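Local coordinates for protein peptidase (Yersinia bercovieri, PDB 5NYW) that is of unknown function but is a bacterial ancestral proteasome beta-subunit (Anbu), related to the Ntn-hydrolase subunits of the 20S proteasome and HslV, at residues L[3-8]-L[113-118]; L[43-48]-L[194-199]; L[59-64]-L[92-97]; L[75-80]-L[84-89]. All coordinates share one frame; numbering follows the deposited sequence.

Interaction 1 (L[3-8]-L[113-118]); sequences CVAMRL and NLLLGG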
loop_
_atom_site.group_PDB
_atom_site.type_symbol
_atom_site.label_atom_id
_atom_site.label_comp_id
_atom_site.label_asym_id
_atom_site.label_seq_id
_atom_site.Cartn_x
_atom_site.Cartn_y
_atom_site.Cartn_z
ATOM N N CYS L 3 -24.446 21.199 28.100
ATOM C CA CYS L 3 -25.441 21.801 27.224
ATOM C C CYS L 3 -26.608 20.850 27.000
ATOM O O CYS L 3 -26.422 19.643 26.912
ATOM C CB CYS L 3 -24.821 22.192 25.874
ATOM S SG CYS L 3 -23.353 23.286 25.944
ATOM N N VAL L 4 -27.819 21.392 26.932
ATOM C CA VAL L 4 -28.983 20.565 26.642
ATOM C C VAL L 4 -29.873 21.289 25.636
ATOM O O VAL L 4 -29.979 22.515 25.644
ATOM C CB VAL L 4 -29.791 20.188 27.941
ATOM C CG1 VAL L 4 -30.244 21.426 28.726
ATOM C CG2 VAL L 4 -30.991 19.281 27.609
ATOM N N ALA L 5 -30.486 20.519 24.748
ATOM C CA ALA L 5 -31.433 21.076 23.802
ATOM C C ALA L 5 -32.630 20.156 23.723
ATOM O O ALA L 5 -32.480 18.944 23.704
ATOM C CB ALA L 5 -30.788 21.258 22.440
ATOM N N MET L 6 -33.815 20.743 23.662
ATOM C CA MET L 6 -35.054 19.991 23.649
ATOM C C MET L 6 -35.911 20.368 22.445
ATOM O O MET L 6 -36.105 21.554 22.166
ATOM C CB MET L 6 -35.843 20.242 24.939
ATOM C CG MET L 6 -35.100 19.906 26.210
ATOM S SD MET L 6 -35.843 20.651 27.674
ATOM C CE MET L 6 -34.898 19.893 28.992
ATOM N N ARG L 7 -36.388 19.363 21.715
ATOM C CA ARG L 7 -37.322 19.590 20.615
ATOM C C ARG L 7 -38.725 19.112 20.963
ATOM O O ARG L 7 -38.965 17.909 21.068
ATOM C CB ARG L 7 -36.845 18.895 19.342
ATOM C CG ARG L 7 -37.802 19.000 18.163
ATOM C CD ARG L 7 -37.289 18.163 17.004
ATOM N NE ARG L 7 -38.248 18.048 15.903
ATOM C CZ ARG L 7 -39.092 17.032 15.737
ATOM N NH1 ARG L 7 -39.912 17.029 14.701
ATOM N NH2 ARG L 7 -39.109 16.015 16.595
ATOM N N LEU L 8 -39.651 20.058 21.088
ATOM C CA LEU L 8 -41.025 19.777 21.486
ATOM C C LEU L 8 -41.959 20.139 20.352
ATOM O O LEU L 8 -41.513 20.684 19.347
ATOM C CB LEU L 8 -41.400 20.563 22.734
ATOM C CG LEU L 8 -40.304 20.584 23.789
ATOM C CD1 LEU L 8 -40.382 21.883 24.549
ATOM C CD2 LEU L 8 -40.434 19.378 24.707
ATOM N N ASN L 113 -18.226 17.655 20.634
ATOM C CA ASN L 113 -19.600 17.313 20.319
ATOM C C ASN L 113 -20.346 18.624 20.192
ATOM O O ASN L 113 -20.025 19.596 20.895
ATOM C CB ASN L 113 -20.238 16.414 21.392
ATOM C CG ASN L 113 -19.865 14.949 21.237
ATOM O OD1 ASN L 113 -20.617 14.172 20.654
ATOM N ND2 ASN L 113 -18.708 14.565 21.768
ATOM N N LEU L 114 -21.298 18.663 19.264
ATOM C CA LEU L 114 -22.106 19.849 19.046
ATOM C C LEU L 114 -23.584 19.521 19.031
ATOM O O LEU L 114 -23.970 18.405 18.679
ATOM C CB LEU L 114 -21.725 20.533 17.730
ATOM C CG LEU L 114 -20.258 20.913 17.573
ATOM C CD1 LEU L 114 -20.046 21.497 16.218
ATOM C CD2 LEU L 114 -19.914 21.925 18.614
ATOM N N LEU L 115 -24.404 20.500 19.419
ATOM C CA LEU L 115 -25.844 20.431 19.194
ATOM C C LEU L 115 -26.242 21.536 18.207
ATOM O O LEU L 115 -25.724 22.664 18.254
ATOM C CB LEU L 115 -26.627 20.551 20.504
ATOM C CG LEU L 115 -26.415 19.415 21.512
ATOM C CD1 LEU L 115 -27.358 19.543 22.673
ATOM C CD2 LEU L 115 -26.543 18.044 20.872
ATOM N N LEU L 116 -27.122 21.173 17.283
ATOM C CA LEU L 116 -27.635 22.073 16.262
ATOM C C LEU L 116 -29.132 21.995 16.232
ATOM O O LEU L 116 -29.683 20.930 15.998
ATOM C CB LEU L 116 -27.085 21.705 14.893
ATOM C CG LEU L 116 -27.743 22.354 13.674
ATOM C CD1 LEU L 116 -27.441 23.853 13.594
ATOM C CD2 LEU L 116 -27.293 21.620 12.418
ATOM N N GLY L 117 -29.803 23.108 16.491
ATOM C CA GLY L 117 -31.249 23.080 16.531
ATOM C C GLY L 117 -31.845 24.346 15.981
ATOM O O GLY L 117 -31.217 25.399 16.002
ATOM N N GLY L 118 -33.072 24.258 15.498
ATOM C CA GLY L 118 -33.731 25.454 15.027
ATOM C C GLY L 118 -34.723 25.222 13.922
ATOM O O GLY L 118 -35.269 24.113 13.762
#
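With CG beside the backbone N and anti to the carbonyl carbon (chi1 -64°), and CD1 anti to CA (chi2 -173°), Leu115 reaches out to Ala5. This one branch projects furthest from strand 113-118. Its methyl ends against Ala5, with Leu115 CD1 3.8 Å from Ala5 CB. Leu115 CD1 also sits 3.9 Å from Ala5 N, so it rests on the Val4-Ala5 peptide as well as on the alanine methyl. Leu115 CD1 is 4.3 Å from Val4 C and again 4.3 Å from Cys3 O, which makes these two the looser edge of the contact. The CB atoms of Ala5 and Cys3 both point toward the opposing strand, whereas that of Val4 points away. No hydrogen bond joins the two segments, and all the contact is van der Waals packing between buried residues. The strand axes come within 8.3 Å of each other. Their directions differ by 32°, and this spacing is too wide for backbone pairing within one sheet. Gln47 of strand 42-50 lies next to this packing, touching Cys3, Ala5 and Leu115. Its NE2 hydrogen-bonds to Val4 O, so a polar link between the layers stands beside the leucine. Met6 and Leu8 pack against helix 168-185 on the other face of their sheet. Two sheets face each other here through small and branched aliphatic side chains. This is the central beta-sandwich of the four-layer alpha-beta-beta-alpha fold of Ntn-hydrolases and proteasome beta-subunits.

Interaction 2 (L[43-48]-L[194-199]); sequences TLVVQS and DVMIYP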
loop_
_atom_site.group_PDB
_atom_site.type_symbol
_atom_site.label_atom_id
_atom_site.label_comp_id
_atom_site.label_asym_id
_atom_site.label_seq_id
_atom_site.Cartn_x
_atom_site.Cartn_y
_atom_site.Cartn_z
ATOM N N THR L 43 -33.514 30.601 11.981
ATOM C CA THR L 43 -32.859 30.657 13.287
ATOM C C THR L 43 -32.158 29.342 13.633
ATOM O O THR L 43 -32.798 28.312 13.817
ATOM C CB THR L 43 -33.859 31.023 14.400
ATOM O OG1 THR L 43 -34.377 32.334 14.147
ATOM C CG2 THR L 43 -33.166 31.037 15.758
ATOM N N LEU L 44 -30.837 29.379 13.692
ATOM C CA LEU L 44 -30.038 28.198 13.994
ATOM C C LEU L 44 -29.194 28.408 15.254
ATOM O O LEU L 44 -28.542 29.449 15.407
ATOM C CB LEU L 44 -29.140 27.856 12.817
ATOM C CG LEU L 44 -29.704 27.003 11.683
ATOM C CD1 LEU L 44 -30.897 27.642 10.998
ATOM C CD2 LEU L 44 -28.589 26.735 10.679
ATOM N N VAL L 45 -29.229 27.420 16.147
ATOM C CA VAL L 45 -28.478 27.434 17.403
ATOM C C VAL L 45 -27.429 26.332 17.442
ATOM O O VAL L 45 -27.732 25.161 17.178
ATOM C CB VAL L 45 -29.411 27.262 18.624
ATOM C CG1 VAL L 45 -28.609 27.223 19.920
ATOM C CG2 VAL L 45 -30.429 28.382 18.666
ATOM N N VAL L 46 -26.200 26.709 17.783
ATOM C CA VAL L 46 -25.120 25.742 17.927
ATOM C C VAL L 46 -24.581 25.730 19.353
ATOM O O VAL L 46 -24.199 26.779 19.880
ATOM C CB VAL L 46 -23.961 26.055 16.968
ATOM C CG1 VAL L 46 -22.824 25.078 17.190
ATOM C CG2 VAL L 46 -24.434 26.007 15.514
ATOM N N GLN L 47 -24.535 24.560 19.984
ATOM C CA GLN L 47 -23.992 24.483 21.339
ATOM C C GLN L 47 -22.696 23.683 21.394
ATOM O O GLN L 47 -22.575 22.647 20.737
ATOM C CB GLN L 47 -25.025 23.872 22.281
ATOM C CG GLN L 47 -26.206 24.786 22.575
ATOM C CD GLN L 47 -27.355 24.032 23.228
ATOM O OE1 GLN L 47 -27.956 23.145 22.617
ATOM N NE2 GLN L 47 -27.655 24.370 24.479
ATOM N N SER L 48 -21.751 24.132 22.220
ATOM C CA SER L 48 -20.415 23.553 22.206
ATOM C C SER L 48 -20.031 22.865 23.499
ATOM O O SER L 48 -20.307 23.356 24.609
ATOM C CB SER L 48 -19.353 24.615 21.900
ATOM O OG SER L 48 -19.592 25.245 20.666
ATOM N N ASP L 194 -26.278 30.281 29.623
ATOM C CA ASP L 194 -26.863 30.918 28.447
ATOM C C ASP L 194 -28.013 30.039 28.019
ATOM O O ASP L 194 -27.844 28.835 27.825
ATOM C CB ASP L 194 -25.825 31.101 27.339
ATOM C CG ASP L 194 -24.772 32.164 27.695
ATOM O OD1 ASP L 194 -25.126 33.333 28.006
ATOM O OD2 ASP L 194 -23.576 31.812 27.696
ATOM N N VAL L 195 -29.202 30.630 27.977
ATOM C CA VAL L 195 -30.426 29.917 27.660
ATOM C C VAL L 195 -31.241 30.611 26.560
ATOM O O VAL L 195 -31.051 31.792 26.264
ATOM C CB VAL L 195 -31.317 29.765 28.919
ATOM C CG1 VAL L 195 -30.546 29.133 30.073
ATOM C CG2 VAL L 195 -31.881 31.107 29.337
ATOM N N MET L 196 -32.139 29.861 25.939
ATOM C CA MET L 196 -33.031 30.428 24.946
ATOM C C MET L 196 -34.291 29.601 24.726
ATOM O O MET L 196 -34.248 28.377 24.732
ATOM C CB MET L 196 -32.313 30.602 23.618
ATOM C CG MET L 196 -33.255 31.003 22.519
ATOM S SD MET L 196 -32.401 31.391 21.024
ATOM C CE MET L 196 -33.753 31.291 19.852
ATOM N N ILE L 197 -35.413 30.280 24.550
ATOM C CA ILE L 197 -36.630 29.629 24.104
ATOM C C ILE L 197 -36.927 30.061 22.667
ATOM O O ILE L 197 -36.980 31.257 22.376
ATOM C CB ILE L 197 -37.819 29.988 24.979
ATOM C CG1 ILE L 197 -37.588 29.529 26.413
ATOM C CG2 ILE L 197 -39.093 29.424 24.365
ATOM C CD1 ILE L 197 -38.711 29.923 27.359
ATOM N N TYR L 198 -37.082 29.091 21.769
ATOM C CA TYR L 198 -37.481 29.377 20.396
ATOM C C TYR L 198 -38.858 28.808 20.095
ATOM O O TYR L 198 -39.017 27.594 19.923
ATOM C CB TYR L 198 -36.491 28.803 19.384
ATOM C CG TYR L 198 -36.975 29.037 17.966
ATOM C CD1 TYR L 198 -36.737 30.247 17.316
ATOM C CD2 TYR L 198 -37.718 28.068 17.295
ATOM C CE1 TYR L 198 -37.200 30.467 16.037
ATOM C CE2 TYR L 198 -38.185 28.283 16.025
ATOM C CZ TYR L 198 -37.923 29.481 15.396
ATOM O OH TYR L 198 -38.392 29.668 14.115
ATOM N N PRO L 199 -39.865 29.677 20.025
ATOM C CA PRO L 199 -41.214 29.225 19.646
ATOM C C PRO L 199 -41.361 28.898 18.146
ATOM O O PRO L 199 -40.765 29.560 17.290
ATOM C CB PRO L 199 -42.108 30.399 20.059
ATOM C CG PRO L 199 -41.206 31.581 20.143
ATOM C CD PRO L 199 -39.834 31.080 20.476
#
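Thr43 meets the ring of Tyr198, and the two side chains cross obliquely. Tyr198 CD1 and CE1 are the ring atoms nearest the threonine. Thr43 CB is 3.8 Å from Tyr198 CE1. The Thr43 CG2 methyl lies 4.0 Å from Tyr198 CD1, while Thr43 OG1 is 3.9 Å from Tyr198 CE1. Thr43 therefore touches the ring with both branches as well as with its CB. Met196 comes in beside the tyrosine as a fully extended chain, with CG anti to the backbone N (chi1 172°). Its far end spans two residues of strand 43-48: Met196 CE is 4.1 Å from Thr43 CG2, and Met196 SD is 4.3 Å from Val45 CG2. The two strands lie in the facing sheets of the Ntn-hydrolase beta-sandwich. Their axes come no closer than 10.1 Å and run roughly antiparallel, at 149°, so long side chains from 194-199 bridge the gap. The phenol end is held further on, where Tyr198 OH hydrogen-bonds to Gln119 OE1 and Phe203 N. Strand 43-48 pairs with strands 33-38 and 112-120. On the far side of the other sheet, Val195 and Ile197 pack on helix 168-185. Leu44 and Val46 look the opposite way, to helix 80-98.

Interaction 3 (L[59-64]-L[92-97]); sequences VSLLQR and REVINR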
loop_
_atom_site.group_PDB
_atom_site.type_symbol
_atom_site.label_atom_id
_atom_site.label_comp_id
_atom_site.label_asym_id
_atom_site.label_seq_id
_atom_site.Cartn_x
_atom_site.Cartn_y
_atom_site.Cartn_z
ATOM N N VAL L 59 -17.003 27.279 15.078
ATOM C CA VAL L 59 -17.900 28.423 15.089
ATOM C C VAL L 59 -17.310 29.611 14.310
ATOM O O VAL L 59 -17.998 30.222 13.493
ATOM C CB VAL L 59 -18.225 28.852 16.524
ATOM C CG1 VAL L 59 -18.913 30.209 16.536
ATOM C CG2 VAL L 59 -19.091 27.800 17.206
ATOM N N SER L 60 -16.026 29.899 14.503
ATOM C CA SER L 60 -15.421 31.023 13.803
ATOM C C SER L 60 -15.445 30.806 12.285
ATOM O O SER L 60 -15.769 31.732 11.545
ATOM C CB SER L 60 -13.988 31.254 14.288
ATOM O OG SER L 60 -13.954 31.899 15.550
ATOM N N LEU L 61 -15.136 29.589 11.828
ATOM C CA LEU L 61 -15.156 29.275 10.399
ATOM C C LEU L 61 -16.574 29.366 9.816
ATOM O O LEU L 61 -16.747 29.810 8.688
ATOM C CB LEU L 61 -14.556 27.886 10.114
ATOM C CG LEU L 61 -13.028 27.690 10.126
ATOM C CD1 LEU L 61 -12.671 26.239 9.861
ATOM C CD2 LEU L 61 -12.303 28.601 9.139
ATOM N N LEU L 62 -17.580 28.916 10.565
ATOM C CA LEU L 62 -18.972 28.999 10.110
ATOM C C LEU L 62 -19.456 30.439 9.986
ATOM O O LEU L 62 -20.178 30.775 9.042
ATOM C CB LEU L 62 -19.902 28.250 11.057
ATOM C CG LEU L 62 -19.806 26.731 11.032
ATOM C CD1 LEU L 62 -20.543 26.132 12.211
ATOM C CD2 LEU L 62 -20.399 26.225 9.745
ATOM N N GLN L 63 -19.060 31.269 10.953
ATOM C CA GLN L 63 -19.425 32.681 11.015
ATOM C C GLN L 63 -18.793 33.458 9.869
ATOM O O GLN L 63 -19.428 34.310 9.251
ATOM C CB GLN L 63 -18.972 33.284 12.338
ATOM C CG GLN L 63 -19.777 32.828 13.539
ATOM C CD GLN L 63 -19.131 33.254 14.838
ATOM O OE1 GLN L 63 -17.924 33.492 14.891
ATOM N NE2 GLN L 63 -19.920 33.310 15.905
ATOM N N ARG L 64 -17.529 33.161 9.594
ATOM C CA ARG L 64 -16.794 33.833 8.525
ATOM C C ARG L 64 -17.354 33.485 7.144
ATOM O O ARG L 64 -17.498 34.353 6.283
ATOM C CB ARG L 64 -15.301 33.463 8.599
ATOM C CG ARG L 64 -14.342 34.636 8.776
ATOM C CD ARG L 64 -14.310 35.517 7.542
ATOM N NE ARG L 64 -14.612 34.762 6.322
ATOM C CZ ARG L 64 -14.796 35.296 5.116
ATOM N NH1 ARG L 64 -15.081 34.514 4.080
ATOM N NH2 ARG L 64 -14.701 36.606 4.946
ATOM N N ARG L 92 -14.789 17.833 10.860
ATOM C CA ARG L 92 -13.677 17.024 10.325
ATOM C C ARG L 92 -12.511 17.890 9.831
ATOM O O ARG L 92 -11.350 17.551 10.049
ATOM C CB ARG L 92 -14.152 16.111 9.178
ATOM C CG ARG L 92 -14.966 14.905 9.625
ATOM C CD ARG L 92 -15.316 13.908 8.480
ATOM N NE ARG L 92 -16.256 14.429 7.479
ATOM C CZ ARG L 92 -17.583 14.247 7.527
ATOM N NH1 ARG L 92 -18.143 13.601 8.555
ATOM N NH2 ARG L 92 -18.365 14.744 6.570
ATOM N N GLU L 93 -12.830 19.008 9.180
ATOM C CA GLU L 93 -11.825 19.943 8.673
ATOM C C GLU L 93 -10.915 20.484 9.771
ATOM O O GLU L 93 -9.694 20.543 9.618
ATOM C CB GLU L 93 -12.509 21.119 7.979
ATOM C CG GLU L 93 -11.570 22.232 7.592
ATOM C CD GLU L 93 -12.309 23.475 7.109
ATOM O OE1 GLU L 93 -11.643 24.478 6.792
ATOM O OE2 GLU L 93 -13.556 23.468 7.072
ATOM N N VAL L 94 -11.532 20.933 10.860
ATOM C CA VAL L 94 -10.799 21.501 11.978
ATOM C C VAL L 94 -9.987 20.449 12.746
ATOM O O VAL L 94 -8.822 20.681 13.062
ATOM C CB VAL L 94 -11.759 22.217 12.923
ATOM C CG1 VAL L 94 -11.063 22.596 14.223
ATOM C CG2 VAL L 94 -12.337 23.431 12.212
ATOM N N ILE L 95 -10.573 19.279 13.004
ATOM C CA ILE L 95 -9.849 18.234 13.729
ATOM C C ILE L 95 -8.637 17.708 12.956
ATOM O O ILE L 95 -7.538 17.588 13.513
ATOM C CB ILE L 95 -10.771 17.052 14.073
ATOM C CG1 ILE L 95 -11.747 17.475 15.160
ATOM C CG2 ILE L 95 -9.969 15.859 14.574
ATOM C CD1 ILE L 95 -12.705 16.390 15.569
ATOM N N ASN L 96 -8.820 17.449 11.668
ATOM C CA ASN L 96 -7.730 16.950 10.843
ATOM C C ASN L 96 -6.628 17.992 10.691
ATOM O O ASN L 96 -5.449 17.643 10.588
ATOM C CB ASN L 96 -8.248 16.491 9.483
ATOM C CG ASN L 96 -9.045 15.198 9.579
ATOM O OD1 ASN L 96 -9.088 14.555 10.635
ATOM N ND2 ASN L 96 -9.648 14.793 8.470
ATOM N N ARG L 97 -7.014 19.264 10.652
ATOM C CA ARG L 97 -6.033 20.344 10.572
ATOM C C ARG L 97 -5.215 20.414 11.872
ATOM O O ARG L 97 -3.988 20.415 11.826
ATOM C CB ARG L 97 -6.717 21.695 10.313
ATOM C CG ARG L 97 -5.761 22.880 10.276
ATOM C CD ARG L 97 -6.504 24.208 10.439
ATOM N NE ARG L 97 -7.006 24.355 11.810
ATOM C CZ ARG L 97 -7.822 25.316 12.238
ATOM N NH1 ARG L 97 -8.250 26.254 11.405
ATOM N NH2 ARG L 97 -8.203 25.347 13.515
#
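Helix-to-helix packing joins 59-64 and 92-97, the far parts of helices 52-65 and 80-98, through one leucine methyl. Leu61 CD1 does all the close touching. Leu61 CD1 lies 3.7 Å from Val94 CG2, where the two side chains pass alongside one another, running opposite ways. Leu61 CD1 is also 3.7 Å from Glu93 OE1, so the methyl has an apolar neighbour and a carboxylate oxygen at the same distance. It stands anti to CA (chi2 178°), which carries it well out from its own helix. Glu93 approaches from the opposite direction, with CG anti to the backbone N (chi1 172°) and the chain extended beyond it, and this brings its carboxylate to the leucine. These two helices belong to one of the outer helical layers of the alpha-beta-beta-alpha sandwich, the fold of proteasome beta-subunits. No hydrogen bond crosses between the two segments. Their backbones stay well apart, with Leu61 CA 9.1 Å from Val94 CA, and the side chains fill the space between. The carboxylate has its polar partner just past 59-64, where Glu93 OE1 forms a salt bridge with Arg65 NH2; this probably steadies it beside the leucine methyl. At the nearby subunit boundary, Tyr81 of a neighbouring subunit packs on Leu61, and its OH hydrogen-bonds to Arg97 NH1.

Interaction 4 (L[75-80]-L[84-89]); sequences MNVASM and ATLLGE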
loop_
_atom_site.group_PDB
_atom_site.type_symbol
_atom_site.label_atom_id
_atom_site.label_comp_id
_atom_site.label_asym_id
_atom_site.label_seq_id
_atom_site.Cartn_x
_atom_site.Cartn_y
_atom_site.Cartn_z
ATOM N N MET L 75 -26.184 30.192 6.013
ATOM C CA MET L 75 -27.229 31.128 5.614
ATOM C C MET L 75 -27.918 30.735 4.311
ATOM O O MET L 75 -29.016 31.217 4.019
ATOM C CB MET L 75 -26.656 32.536 5.511
ATOM C CG MET L 75 -26.126 32.977 6.854
ATOM S SD MET L 75 -27.369 32.929 8.161
ATOM C CE MET L 75 -28.329 34.381 7.771
ATOM N N ASN L 76 -27.254 29.903 3.510
ATOM C CA ASN L 76 -27.831 29.463 2.241
ATOM C C ASN L 76 -28.119 27.948 2.121
ATOM O O ASN L 76 -28.488 27.487 1.046
ATOM C CB ASN L 76 -26.944 29.921 1.077
ATOM C CG ASN L 76 -25.536 29.358 1.142
ATOM O OD1 ASN L 76 -25.317 28.219 1.570
ATOM N ND2 ASN L 76 -24.562 30.164 0.708
ATOM N N VAL L 77 -27.934 27.171 3.190
ATOM C CA VAL L 77 -28.362 25.767 3.151
ATOM C C VAL L 77 -29.897 25.771 3.151
ATOM O O VAL L 77 -30.532 26.602 3.815
ATOM C CB VAL L 77 -27.834 24.900 4.343
ATOM C CG1 VAL L 77 -26.327 24.684 4.229
ATOM C CG2 VAL L 77 -28.181 25.518 5.690
ATOM N N ALA L 78 -30.488 24.876 2.368
ATOM C CA ALA L 78 -31.941 24.856 2.183
ATOM C C ALA L 78 -32.697 24.247 3.370
ATOM O O ALA L 78 -33.836 24.630 3.638
ATOM C CB ALA L 78 -32.297 24.125 0.895
ATOM N N SER L 79 -32.071 23.298 4.065
ATOM C CA SER L 79 -32.698 22.623 5.208
ATOM C C SER L 79 -31.730 22.437 6.382
ATOM O O SER L 79 -30.517 22.590 6.244
ATOM C CB SER L 79 -33.254 21.261 4.789
ATOM O OG SER L 79 -32.210 20.368 4.444
ATOM N N MET L 80 -32.287 22.110 7.539
ATOM C CA MET L 80 -31.504 21.848 8.732
ATOM C C MET L 80 -30.612 20.626 8.525
ATOM O O MET L 80 -29.519 20.537 9.091
ATOM C CB MET L 80 -32.432 21.627 9.926
ATOM C CG MET L 80 -31.791 21.804 11.291
ATOM S SD MET L 80 -31.315 23.510 11.516
ATOM C CE MET L 80 -32.919 24.244 11.280
ATOM N N ALA L 84 -26.647 20.414 9.087
ATOM C CA ALA L 84 -25.958 19.353 9.833
ATOM C C ALA L 84 -24.793 18.732 9.074
ATOM O O ALA L 84 -23.743 18.501 9.670
ATOM C CB ALA L 84 -26.952 18.256 10.243
ATOM N N THR L 85 -24.967 18.442 7.780
ATOM C CA THR L 85 -23.848 17.909 6.994
ATOM C C THR L 85 -22.728 18.961 6.967
ATOM O O THR L 85 -21.547 18.621 6.987
ATOM C CB THR L 85 -24.225 17.501 5.540
ATOM O OG1 THR L 85 -24.600 18.643 4.764
ATOM C CG2 THR L 85 -25.329 16.475 5.535
ATOM N N LEU L 86 -23.115 20.233 6.895
ATOM C CA LEU L 86 -22.155 21.326 6.852
ATOM C C LEU L 86 -21.324 21.401 8.136
ATOM O O LEU L 86 -20.106 21.585 8.099
ATOM C CB LEU L 86 -22.880 22.650 6.612
ATOM C CG LEU L 86 -21.957 23.867 6.509
ATOM C CD1 LEU L 86 -21.044 23.711 5.301
ATOM C CD2 LEU L 86 -22.733 25.176 6.436
ATOM N N LEU L 87 -21.978 21.260 9.277
ATOM C CA LEU L 87 -21.267 21.234 10.554
ATOM C C LEU L 87 -20.310 20.037 10.619
ATOM O O LEU L 87 -19.182 20.149 11.090
ATOM C CB LEU L 87 -22.256 21.186 11.719
ATOM C CG LEU L 87 -22.384 22.527 12.426
ATOM C CD1 LEU L 87 -23.030 23.530 11.484
ATOM C CD2 LEU L 87 -23.216 22.358 13.652
ATOM N N GLY L 88 -20.786 18.886 10.163
ATOM C CA GLY L 88 -19.976 17.690 10.160
ATOM C C GLY L 88 -18.704 17.872 9.355
ATOM O O GLY L 88 -17.634 17.424 9.782
ATOM N N GLU L 89 -18.823 18.531 8.200
ATOM C CA GLU L 89 -17.680 18.823 7.342
ATOM C C GLU L 89 -16.728 19.787 8.032
ATOM O O GLU L 89 -15.505 19.627 7.950
ATOM C CB GLU L 89 -18.136 19.402 5.987
ATOM C CG GLU L 89 -18.880 18.397 5.121
ATOM C CD GLU L 89 -19.547 19.019 3.913
ATOM O OE1 GLU L 89 -19.433 20.250 3.744
ATOM O OE2 GLU L 89 -20.222 18.277 3.158
#
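Met80 and Ala84 meet in the first turn of helix 80-98. This is a helix N-terminus in which Ser79 occupies the N-cap position. Met80 O accepts a helical bond from Ala84 N, at 2.9 Å. The N-H...O angle is 152°. Ala84 CB lies 3.6 Å from the same Met80 O, as follows from the helical turn. The helix then runs on regularly: Gly88 N bonds to Ala84 O at 3.0 Å, and Glu89 N bonds to Thr85 O. The CB of Met80 points away from 84-89. Its folded side chain packs instead on Ile120, Arg126 and Phe128 of the adjacent strands, and Ala84 touches Phe128 and Leu116, so the helix start is seated on the sheet. Ahead of the helix, Met80 N is bonded to Glu123 OE1, and Ser79 OG makes a weak capping bond to Glu82 N.

Val77 lies in the loop that leads into the helix. Its CB points toward 84-89, and the side chain packs on Leu86. The leucine has CG anti to the backbone N (chi1 -178°), which directs its chain to the valine. The two backbones remain apart, with Val77 CA 8.5 Å from Leu86 CA. Both side chains are apolar, and no hydrogen bond accompanies their meeting. The apolar pairing itself is a single methyl pair, Val77 CG1 at 4.2 Å from Leu86 CD2.

From the N terminus, residues 3-8 open interaction 1, which closes only at 113-118. Strand 43-48 opens interaction 2 within that loop, but its partner 194-199 lies beyond 118, so the two cross. Interaction 3 starts at 59-64 and closes at 92-97, inside both larger loops. Interaction 4, between 75-80 and 84-89, is local and lies within interaction 3. Interactions 1 and 2 both join the two sheets, and strands 43-48 and 113-118 are neighbours in one of them. Interactions 3 and 4 share helix 80-98 and lie in an outer helical layer. Interaction 4 touches interactions 1 and 2, tying that layer to the sandwich.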